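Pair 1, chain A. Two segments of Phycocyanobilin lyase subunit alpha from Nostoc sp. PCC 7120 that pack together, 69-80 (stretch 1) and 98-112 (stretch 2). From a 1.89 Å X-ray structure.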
# COMPACT_ATOMS: atom_id res chain seq x y z
N GLY A 69 -13.52 -28.32 10.45
CA GLY A 69 -14.69 -27.70 11.02
C GLY A 69 -14.60 -26.20 11.37
O GLY A 69 -15.45 -25.67 12.11
N GLY A 70 -13.68 -25.49 10.75
CA GLY A 70 -13.64 -24.02 10.89
C GLY A 70 -14.87 -23.24 10.48
O GLY A 70 -15.72 -23.73 9.69
N TYR A 71 -14.98 -22.02 11.01
CA TYR A 71 -16.10 -21.17 10.76
C TYR A 71 -15.58 -19.83 10.23
O TYR A 71 -15.42 -18.89 11.01
CB TYR A 71 -16.82 -20.92 12.08
CG TYR A 71 -17.55 -22.11 12.70
CD1 TYR A 71 -16.91 -22.94 13.59
CD2 TYR A 71 -18.94 -22.29 12.48
CE1 TYR A 71 -17.60 -23.97 14.21
CE2 TYR A 71 -19.63 -23.32 13.05
CZ TYR A 71 -18.96 -24.15 13.91
OH TYR A 71 -19.60 -25.19 14.47
N PRO A 72 -15.33 -19.71 8.91
CA PRO A 72 -14.75 -18.45 8.37
C PRO A 72 -15.50 -17.16 8.71
O PRO A 72 -14.90 -16.16 9.00
CB PRO A 72 -14.76 -18.67 6.86
CG PRO A 72 -14.65 -20.15 6.71
CD PRO A 72 -15.42 -20.75 7.87
N LEU A 73 -16.79 -17.14 8.61
CA LEU A 73 -17.47 -15.90 8.88
C LEU A 73 -17.41 -15.59 10.39
O LEU A 73 -17.37 -14.43 10.75
CB LEU A 73 -18.96 -15.91 8.37
CG LEU A 73 -19.74 -14.63 8.62
CD1 LEU A 73 -19.09 -13.51 7.84
CD2 LEU A 73 -21.27 -14.72 8.20
N ARG A 74 -17.44 -16.60 11.24
CA ARG A 74 -17.35 -16.30 12.67
C ARG A 74 -15.98 -15.66 12.98
O ARG A 74 -15.90 -14.73 13.73
CB ARG A 74 -17.49 -17.53 13.51
CG ARG A 74 -18.90 -18.08 13.53
CD ARG A 74 -18.99 -19.18 14.55
NE ARG A 74 -20.22 -19.93 14.35
CZ ARG A 74 -20.74 -20.79 15.20
NH1 ARG A 74 -20.15 -21.00 16.38
NH2 ARG A 74 -21.85 -21.44 14.87
N ARG A 75 -14.94 -16.16 12.35
CA ARG A 75 -13.63 -15.57 12.54
C ARG A 75 -13.57 -14.11 12.15
O ARG A 75 -13.13 -13.28 12.89
CB ARG A 75 -12.59 -16.36 11.71
CG ARG A 75 -12.46 -17.80 12.06
CD ARG A 75 -11.62 -18.51 10.97
NE ARG A 75 -11.49 -19.95 11.27
CZ ARG A 75 -10.83 -20.81 10.49
NH1 ARG A 75 -10.26 -20.37 9.39
NH2 ARG A 75 -10.72 -22.11 10.80
N ASN A 76 -14.05 -13.76 10.98
CA ASN A 76 -14.00 -12.41 10.53
C ASN A 76 -14.93 -11.46 11.29
O ASN A 76 -14.57 -10.34 11.55
CB ASN A 76 -14.41 -12.34 9.03
CG ASN A 76 -13.22 -12.48 8.13
OD1 ASN A 76 -12.09 -12.84 8.60
ND2 ASN A 76 -13.42 -12.17 6.87
N ALA A 77 -16.05 -11.99 11.71
CA ALA A 77 -16.99 -11.21 12.58
C ALA A 77 -16.40 -10.93 13.92
O ALA A 77 -16.49 -9.80 14.43
CB ALA A 77 -18.33 -11.93 12.71
N ALA A 78 -15.84 -11.95 14.54
CA ALA A 78 -15.14 -11.76 15.78
C ALA A 78 -14.03 -10.70 15.71
O ALA A 78 -13.94 -9.86 16.57
CB ALA A 78 -14.61 -13.07 16.29
N ARG A 79 -13.22 -10.75 14.67
CA ARG A 79 -12.10 -9.81 14.47
C ARG A 79 -12.65 -8.41 14.27
O ARG A 79 -12.21 -7.45 14.89
CB ARG A 79 -11.30 -10.16 13.23
CG ARG A 79 -10.54 -11.43 13.22
CD ARG A 79 -9.85 -11.84 11.85
NE ARG A 79 -9.26 -13.20 11.99
CZ ARG A 79 -9.39 -14.24 11.17
NH1 ARG A 79 -10.09 -14.17 10.03
NH2 ARG A 79 -8.76 -15.37 11.46
N ALA A 80 -13.69 -8.28 13.44
CA ALA A 80 -14.31 -6.99 13.21
C ALA A 80 -14.84 -6.33 14.49
O ALA A 80 -14.59 -5.10 14.72
CB ALA A 80 -15.44 -7.13 12.19
N GLU A 98 -15.29 -20.66 23.65
CA GLU A 98 -15.46 -22.11 23.73
C GLU A 98 -15.78 -22.70 22.37
O GLU A 98 -16.07 -23.91 22.29
CB GLU A 98 -16.62 -22.50 24.71
CG GLU A 98 -16.26 -22.35 26.20
CD GLU A 98 -15.06 -23.20 26.70
OE1 GLU A 98 -15.17 -24.46 26.74
OE2 GLU A 98 -13.97 -22.60 27.07
N CYS A 99 -15.61 -21.93 21.30
CA CYS A 99 -15.83 -22.45 19.97
C CYS A 99 -14.78 -23.53 19.67
O CYS A 99 -13.59 -23.34 19.98
CB CYS A 99 -15.67 -21.35 18.90
SG CYS A 99 -16.13 -21.95 17.20
N PRO A 100 -15.19 -24.64 19.00
CA PRO A 100 -14.20 -25.60 18.67
C PRO A 100 -13.15 -25.16 17.69
O PRO A 100 -12.07 -25.74 17.72
CB PRO A 100 -15.00 -26.78 18.04
CG PRO A 100 -16.37 -26.58 18.41
CD PRO A 100 -16.57 -25.11 18.66
N ASP A 101 -13.42 -24.13 16.88
CA ASP A 101 -12.45 -23.67 15.91
C ASP A 101 -11.42 -22.75 16.63
O ASP A 101 -11.76 -21.67 17.14
CB ASP A 101 -13.21 -22.86 14.88
CG ASP A 101 -12.33 -22.23 13.82
OD1 ASP A 101 -11.08 -22.36 13.85
OD2 ASP A 101 -12.91 -21.55 12.91
N PHE A 102 -10.17 -23.19 16.61
CA PHE A 102 -9.08 -22.44 17.22
C PHE A 102 -9.06 -20.98 16.81
O PHE A 102 -8.85 -20.08 17.67
CB PHE A 102 -7.71 -23.13 16.93
CG PHE A 102 -6.54 -22.30 17.33
CD1 PHE A 102 -6.03 -21.34 16.46
CD2 PHE A 102 -5.92 -22.44 18.59
CE1 PHE A 102 -4.99 -20.53 16.80
CE2 PHE A 102 -4.78 -21.66 18.93
CZ PHE A 102 -4.38 -20.63 18.09
N TYR A 103 -9.28 -20.74 15.53
CA TYR A 103 -9.11 -19.41 14.95
C TYR A 103 -10.28 -18.48 15.38
O TYR A 103 -10.09 -17.30 15.49
CB TYR A 103 -8.94 -19.46 13.45
CG TYR A 103 -7.63 -20.07 13.09
CD1 TYR A 103 -6.45 -19.33 13.28
CD2 TYR A 103 -7.55 -21.39 12.66
CE1 TYR A 103 -5.18 -19.93 13.05
CE2 TYR A 103 -6.31 -21.97 12.37
CZ TYR A 103 -5.15 -21.23 12.59
OH TYR A 103 -3.92 -21.78 12.37
N VAL A 104 -11.42 -19.03 15.70
CA VAL A 104 -12.50 -18.24 16.36
C VAL A 104 -12.09 -17.85 17.78
O VAL A 104 -12.28 -16.74 18.17
CB VAL A 104 -13.81 -19.00 16.37
CG1 VAL A 104 -14.82 -18.27 17.21
CG2 VAL A 104 -14.34 -19.12 14.97
N ARG A 105 -11.60 -18.80 18.55
CA ARG A 105 -11.10 -18.54 19.91
C ARG A 105 -10.06 -17.45 19.90
O ARG A 105 -10.09 -16.51 20.72
CB ARG A 105 -10.61 -19.81 20.61
CG ARG A 105 -11.63 -20.95 20.66
CD ARG A 105 -11.36 -22.00 21.77
NE ARG A 105 -10.12 -22.75 21.61
CZ ARG A 105 -9.92 -23.69 20.70
NH1 ARG A 105 -10.90 -24.01 19.84
NH2 ARG A 105 -8.75 -24.29 20.64
N GLU A 106 -9.18 -17.54 18.95
CA GLU A 106 -8.07 -16.56 18.81
C GLU A 106 -8.60 -15.17 18.50
O GLU A 106 -8.23 -14.18 19.09
CB GLU A 106 -7.10 -16.99 17.71
CG GLU A 106 -5.83 -16.16 17.73
CD GLU A 106 -4.77 -16.68 16.77
OE1 GLU A 106 -5.10 -16.86 15.56
OE2 GLU A 106 -3.64 -16.95 17.26
N ALA A 107 -9.47 -15.10 17.50
CA ALA A 107 -10.06 -13.85 17.11
C ALA A 107 -10.84 -13.22 18.23
O ALA A 107 -10.73 -12.02 18.44
CB ALA A 107 -11.00 -14.08 15.92
N ALA A 108 -11.55 -14.04 19.00
CA ALA A 108 -12.35 -13.54 20.13
C ALA A 108 -11.50 -13.01 21.24
O ALA A 108 -11.73 -11.94 21.80
CB ALA A 108 -13.28 -14.62 20.69
N ALA A 109 -10.47 -13.74 21.58
CA ALA A 109 -9.54 -13.27 22.59
C ALA A 109 -8.85 -11.99 22.18
O ALA A 109 -8.69 -11.12 23.02
CB ALA A 109 -8.52 -14.35 22.88
N GLN A 110 -8.47 -11.86 20.91
CA GLN A 110 -7.85 -10.60 20.46
C GLN A 110 -8.86 -9.43 20.57
O GLN A 110 -8.52 -8.33 21.07
CB GLN A 110 -7.39 -10.70 19.01
CG GLN A 110 -6.19 -11.59 18.84
CD GLN A 110 -5.96 -12.01 17.35
OE1 GLN A 110 -6.84 -11.89 16.47
NE2 GLN A 110 -4.78 -12.58 17.10
N SER A 111 -10.10 -9.69 20.18
CA SER A 111 -11.10 -8.62 20.29
C SER A 111 -11.45 -8.28 21.73
O SER A 111 -11.61 -7.14 22.05
CB SER A 111 -12.33 -9.06 19.49
OG SER A 111 -11.95 -9.02 18.13
N LEU A 112 -11.50 -9.26 22.62
CA LEU A 112 -11.71 -9.01 24.04
C LEU A 112 -10.55 -8.23 24.62
O LEU A 112 -10.76 -7.38 25.48
CB LEU A 112 -11.95 -10.29 24.78
CG LEU A 112 -13.30 -10.90 24.44
CD1 LEU A 112 -13.41 -12.33 24.87
CD2 LEU A 112 -14.46 -10.13 25.11
O HOH W 1 -7.99 -15.91 14.21
O HOH W 2 -7.40 -13.22 14.18

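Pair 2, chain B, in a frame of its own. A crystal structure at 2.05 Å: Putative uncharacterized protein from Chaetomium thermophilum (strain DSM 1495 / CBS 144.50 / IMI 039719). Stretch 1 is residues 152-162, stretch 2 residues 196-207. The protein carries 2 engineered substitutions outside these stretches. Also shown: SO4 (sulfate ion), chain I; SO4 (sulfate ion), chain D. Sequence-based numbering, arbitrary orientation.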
# COMPACT_ATOMS: atom_id res chain seq x y z
N GLY B 152 33.36 16.80 -25.82
CA GLY B 152 33.75 15.48 -26.27
C GLY B 152 32.68 14.52 -25.83
O GLY B 152 31.79 14.90 -25.06
N GLN B 153 32.75 13.27 -26.30
CA GLN B 153 31.69 12.30 -26.03
C GLN B 153 31.28 12.23 -24.57
O GLN B 153 30.10 12.40 -24.24
CB GLN B 153 32.11 10.91 -26.50
CG GLN B 153 31.12 9.83 -26.10
CD GLN B 153 31.61 8.44 -26.43
OE1 GLN B 153 32.07 8.17 -27.55
NE2 GLN B 153 31.53 7.54 -25.46
N HIS B 154 32.24 11.98 -23.69
CA HIS B 154 31.95 11.79 -22.27
C HIS B 154 31.50 13.07 -21.58
O HIS B 154 30.64 13.02 -20.70
CB HIS B 154 33.16 11.20 -21.55
CG HIS B 154 33.26 9.71 -21.66
ND1 HIS B 154 33.71 9.07 -22.80
CD2 HIS B 154 32.95 8.73 -20.78
CE1 HIS B 154 33.67 7.77 -22.61
NE2 HIS B 154 33.22 7.53 -21.40
N GLN B 155 32.07 14.21 -21.97
CA GLN B 155 31.61 15.47 -21.40
C GLN B 155 30.16 15.71 -21.78
O GLN B 155 29.38 16.22 -20.97
CB GLN B 155 32.47 16.66 -21.85
CG GLN B 155 32.00 17.98 -21.25
CD GLN B 155 32.93 19.14 -21.51
OE1 GLN B 155 33.31 19.41 -22.65
NE2 GLN B 155 33.30 19.85 -20.45
N LYS B 156 29.79 15.34 -23.00
CA LYS B 156 28.41 15.43 -23.44
C LYS B 156 27.51 14.52 -22.61
O LYS B 156 26.51 14.97 -22.06
CB LYS B 156 28.29 15.07 -24.92
CG LYS B 156 28.60 16.20 -25.88
CD LYS B 156 28.19 15.83 -27.30
CE LYS B 156 28.30 17.01 -28.24
NZ LYS B 156 27.66 16.74 -29.55
N GLN B 157 27.88 13.24 -22.55
CA GLN B 157 27.14 12.25 -21.77
C GLN B 157 26.86 12.71 -20.35
O GLN B 157 25.71 12.74 -19.91
CB GLN B 157 27.92 10.93 -21.71
CG GLN B 157 28.07 10.18 -23.01
CD GLN B 157 28.89 8.91 -22.83
OE1 GLN B 157 30.07 8.86 -23.19
NE2 GLN B 157 28.27 7.88 -22.27
N ALA B 158 27.92 13.07 -19.65
CA ALA B 158 27.85 13.41 -18.23
C ALA B 158 27.10 14.71 -17.98
O ALA B 158 26.41 14.85 -16.97
CB ALA B 158 29.26 13.50 -17.64
N SER B 159 27.23 15.66 -18.89
CA SER B 159 26.56 16.95 -18.75
C SER B 159 25.07 16.80 -19.02
O SER B 159 24.25 17.44 -18.37
CB SER B 159 27.17 17.99 -19.69
OG SER B 159 28.54 18.16 -19.40
N LEU B 160 24.73 15.95 -19.99
CA LEU B 160 23.34 15.61 -20.24
C LEU B 160 22.74 14.94 -19.01
O LEU B 160 21.62 15.24 -18.60
CB LEU B 160 23.22 14.68 -21.45
CG LEU B 160 23.38 15.35 -22.81
CD1 LEU B 160 23.58 14.31 -23.90
CD2 LEU B 160 22.17 16.22 -23.11
N THR B 161 23.53 14.05 -18.41
CA THR B 161 23.12 13.34 -17.20
C THR B 161 22.91 14.30 -16.03
O THR B 161 21.96 14.15 -15.25
CB THR B 161 24.18 12.28 -16.82
OG1 THR B 161 24.28 11.31 -17.87
CG2 THR B 161 23.79 11.58 -15.53
N ALA B 162 23.79 15.29 -15.92
CA ALA B 162 23.70 16.29 -14.86
C ALA B 162 22.47 17.17 -15.05
O ALA B 162 21.76 17.49 -14.09
CB ALA B 162 24.96 17.15 -14.82
N GLU B 196 20.74 12.14 -36.02
CA GLU B 196 21.79 12.94 -36.64
C GLU B 196 23.02 13.01 -35.73
O GLU B 196 24.11 13.36 -36.17
CB GLU B 196 21.29 14.34 -36.98
CG GLU B 196 20.35 14.40 -38.17
CD GLU B 196 18.95 13.89 -37.85
OE1 GLU B 196 18.60 13.84 -36.66
OE2 GLU B 196 18.22 13.53 -38.80
N GLU B 197 22.82 12.70 -34.45
CA GLU B 197 23.92 12.58 -33.51
C GLU B 197 24.66 11.28 -33.77
O GLU B 197 24.10 10.20 -33.56
CB GLU B 197 23.42 12.65 -32.07
CG GLU B 197 24.45 12.21 -31.03
CD GLU B 197 25.69 13.07 -31.03
OE1 GLU B 197 25.56 14.31 -31.14
OE2 GLU B 197 26.80 12.51 -30.92
N PRO B 198 25.92 11.37 -34.21
CA PRO B 198 26.72 10.21 -34.62
C PRO B 198 27.01 9.24 -33.47
O PRO B 198 27.12 8.04 -33.69
CB PRO B 198 28.02 10.83 -35.14
CG PRO B 198 28.11 12.13 -34.43
CD PRO B 198 26.70 12.62 -34.29
N ASN B 199 27.14 9.77 -32.26
CA ASN B 199 27.55 8.99 -31.11
C ASN B 199 26.36 8.39 -30.36
O ASN B 199 25.50 9.11 -29.86
CB ASN B 199 28.38 9.85 -30.17
CG ASN B 199 29.31 9.04 -29.29
OD1 ASN B 199 28.86 8.17 -28.53
ND2 ASN B 199 30.61 9.30 -29.39
N ASN B 200 26.33 7.06 -30.28
CA ASN B 200 25.23 6.35 -29.63
C ASN B 200 25.21 6.52 -28.12
O ASN B 200 24.15 6.49 -27.49
CB ASN B 200 25.27 4.86 -29.98
CG ASN B 200 24.78 4.58 -31.38
OD1 ASN B 200 24.08 5.39 -31.98
ND2 ASN B 200 25.13 3.41 -31.91
N GLU B 201 26.39 6.70 -27.53
CA GLU B 201 26.51 6.93 -26.10
C GLU B 201 25.84 8.24 -25.73
O GLU B 201 25.14 8.34 -24.73
CB GLU B 201 27.98 6.93 -25.66
CG GLU B 201 28.82 5.85 -26.29
CD GLU B 201 28.44 4.46 -25.83
OE1 GLU B 201 27.93 4.32 -24.70
OE2 GLU B 201 28.65 3.49 -26.60
N VAL B 202 26.08 9.25 -26.56
CA VAL B 202 25.49 10.57 -26.38
C VAL B 202 23.98 10.51 -26.53
O VAL B 202 23.24 11.09 -25.73
CB VAL B 202 26.08 11.58 -27.40
CG1 VAL B 202 25.28 12.88 -27.40
CG2 VAL B 202 27.55 11.84 -27.10
N ARG B 203 23.52 9.79 -27.55
CA ARG B 203 22.09 9.64 -27.81
C ARG B 203 21.36 8.99 -26.63
O ARG B 203 20.27 9.43 -26.25
CB ARG B 203 21.85 8.82 -29.08
CG ARG B 203 22.01 9.60 -30.37
CD ARG B 203 21.54 8.79 -31.57
NE ARG B 203 20.08 8.67 -31.63
CZ ARG B 203 19.43 7.88 -32.48
NH1 ARG B 203 20.10 7.12 -33.33
NH2 ARG B 203 18.10 7.84 -32.46
N PHE B 204 21.97 7.96 -26.05
CA PHE B 204 21.36 7.28 -24.91
C PHE B 204 21.28 8.20 -23.70
O PHE B 204 20.27 8.23 -22.99
CB PHE B 204 22.13 6.02 -24.53
CG PHE B 204 21.61 5.35 -23.30
CD1 PHE B 204 20.35 4.77 -23.29
CD2 PHE B 204 22.36 5.31 -22.13
CE1 PHE B 204 19.85 4.16 -22.16
CE2 PHE B 204 21.86 4.70 -20.99
CZ PHE B 204 20.61 4.12 -21.01
N ALA B 205 22.36 8.94 -23.46
CA ALA B 205 22.41 9.88 -22.35
C ALA B 205 21.37 10.98 -22.54
O ALA B 205 20.74 11.42 -21.58
CB ALA B 205 23.80 10.48 -22.23
N ALA B 206 21.20 11.41 -23.79
CA ALA B 206 20.28 12.49 -24.11
C ALA B 206 18.82 12.07 -23.96
O ALA B 206 18.01 12.82 -23.41
CB ALA B 206 20.54 12.99 -25.52
N ILE B 207 18.48 10.89 -24.46
CA ILE B 207 17.11 10.41 -24.39
C ILE B 207 16.73 10.11 -22.94
O ILE B 207 15.58 10.29 -22.53
CB ILE B 207 16.88 9.16 -25.29
CG1 ILE B 207 15.38 8.90 -25.47
CG2 ILE B 207 17.60 7.94 -24.74
CD1 ILE B 207 14.68 9.93 -26.32
S SO4 I . 33.33 3.95 -21.75
O1 SO4 I . 34.02 4.79 -20.77
O2 SO4 I . 32.80 2.77 -21.08
O3 SO4 I . 32.24 4.70 -22.36
O4 SO4 I . 34.28 3.54 -22.79
S SO4 D . 19.42 5.12 -36.15
O1 SO4 D . 20.53 5.05 -35.21
O2 SO4 D . 18.32 5.87 -35.54
O3 SO4 D . 19.84 5.79 -37.37
O4 SO4 D . 18.98 3.77 -36.47
O HOH W 3 28.61 14.44 -30.44
O HOH W 4 25.56 7.33 -21.97
O HOH W 5 21.25 10.95 -18.92

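The two pairs differ most sharply in how the residue capping the second helix is tied to the first. In pair 1, D101(A) forms a salt bridge with R75(A), R75(A) NE to D101(A) OD2 at 2.7 Å, and D101(A) OD2 also accepts from the backbone Y71(A) N at 2.8 Å. In pair 2 the matching cap, N199(B), is uncharged and acts as a donor: N199(B) ND2 gives a hydrogen bond to Q153(B) OE1 at 2.6 Å. The Y71(A)/Q153(B) position thus contacts the cap in both pairs, through the backbone N of Y71(A) in pair 1 and the side chain of Q153(B) in pair 2. The side-chain bond from the R75(A) position is absent in pair 2, where Q157(B) OE1 instead accepts from Q153(B) NE2 at 3.0 Å. Both caps nevertheless do the same work within their own helix: D101(A) OD1 accepts from Y103(A) N at 2.9 Å, and N199(B) OD1 accepts weakly from E201(B) N at 3.0 Å.

Around these caps the backbones are nearly identical. Two helices run almost parallel, at 7° and 8.0 Å in pair 1 and at 5° and 8.5 Å in pair 2, and 14 central residues superpose with an RMSD of 0.5 Å. V104(A) matches V202(B), A107(A) matches A205(B) and A108(A) matches A206(B), so one helix presents the same valine and alanines in both proteins.

The facing position is filled differently. A78(A) CB meets A107(A) CB at 3.8 Å. L160(B), in the same place, reaches across with CD1: L160(B) CD1 lies 3.7 Å from A206(B) CB, 4.1 Å from V202(B) CG1 and 4.2 Å from A205(B) CB. It thus reaches three side chains, where A78(A) CB has the methyl of A107(A) as its apolar side-chain contact.

Near the start of the helices, R74(A) and K156(B) coincide, as do C99(A) and E197(B). K156(B) NZ forms a long salt bridge with E197(B) OE1 at 3.6 Å, supported by water 3, which accepts from K156(B) NZ and donates to E197(B) OE2. C99(A) offers no charge; C99(A) SG instead packs 3.8 Å from Y71(A) CD1.

Water also links the helices farther along. Water 1 accepts from R79(A) NH2 at 2.9 Å and donates to Y103(A) O at 2.8 Å. The shorter T161(B), at the R79(A) position, shares water 5 with the backbone: the water donates to T161(B) OG1 at 3.2 Å and to A205(B) O at 2.7 Å.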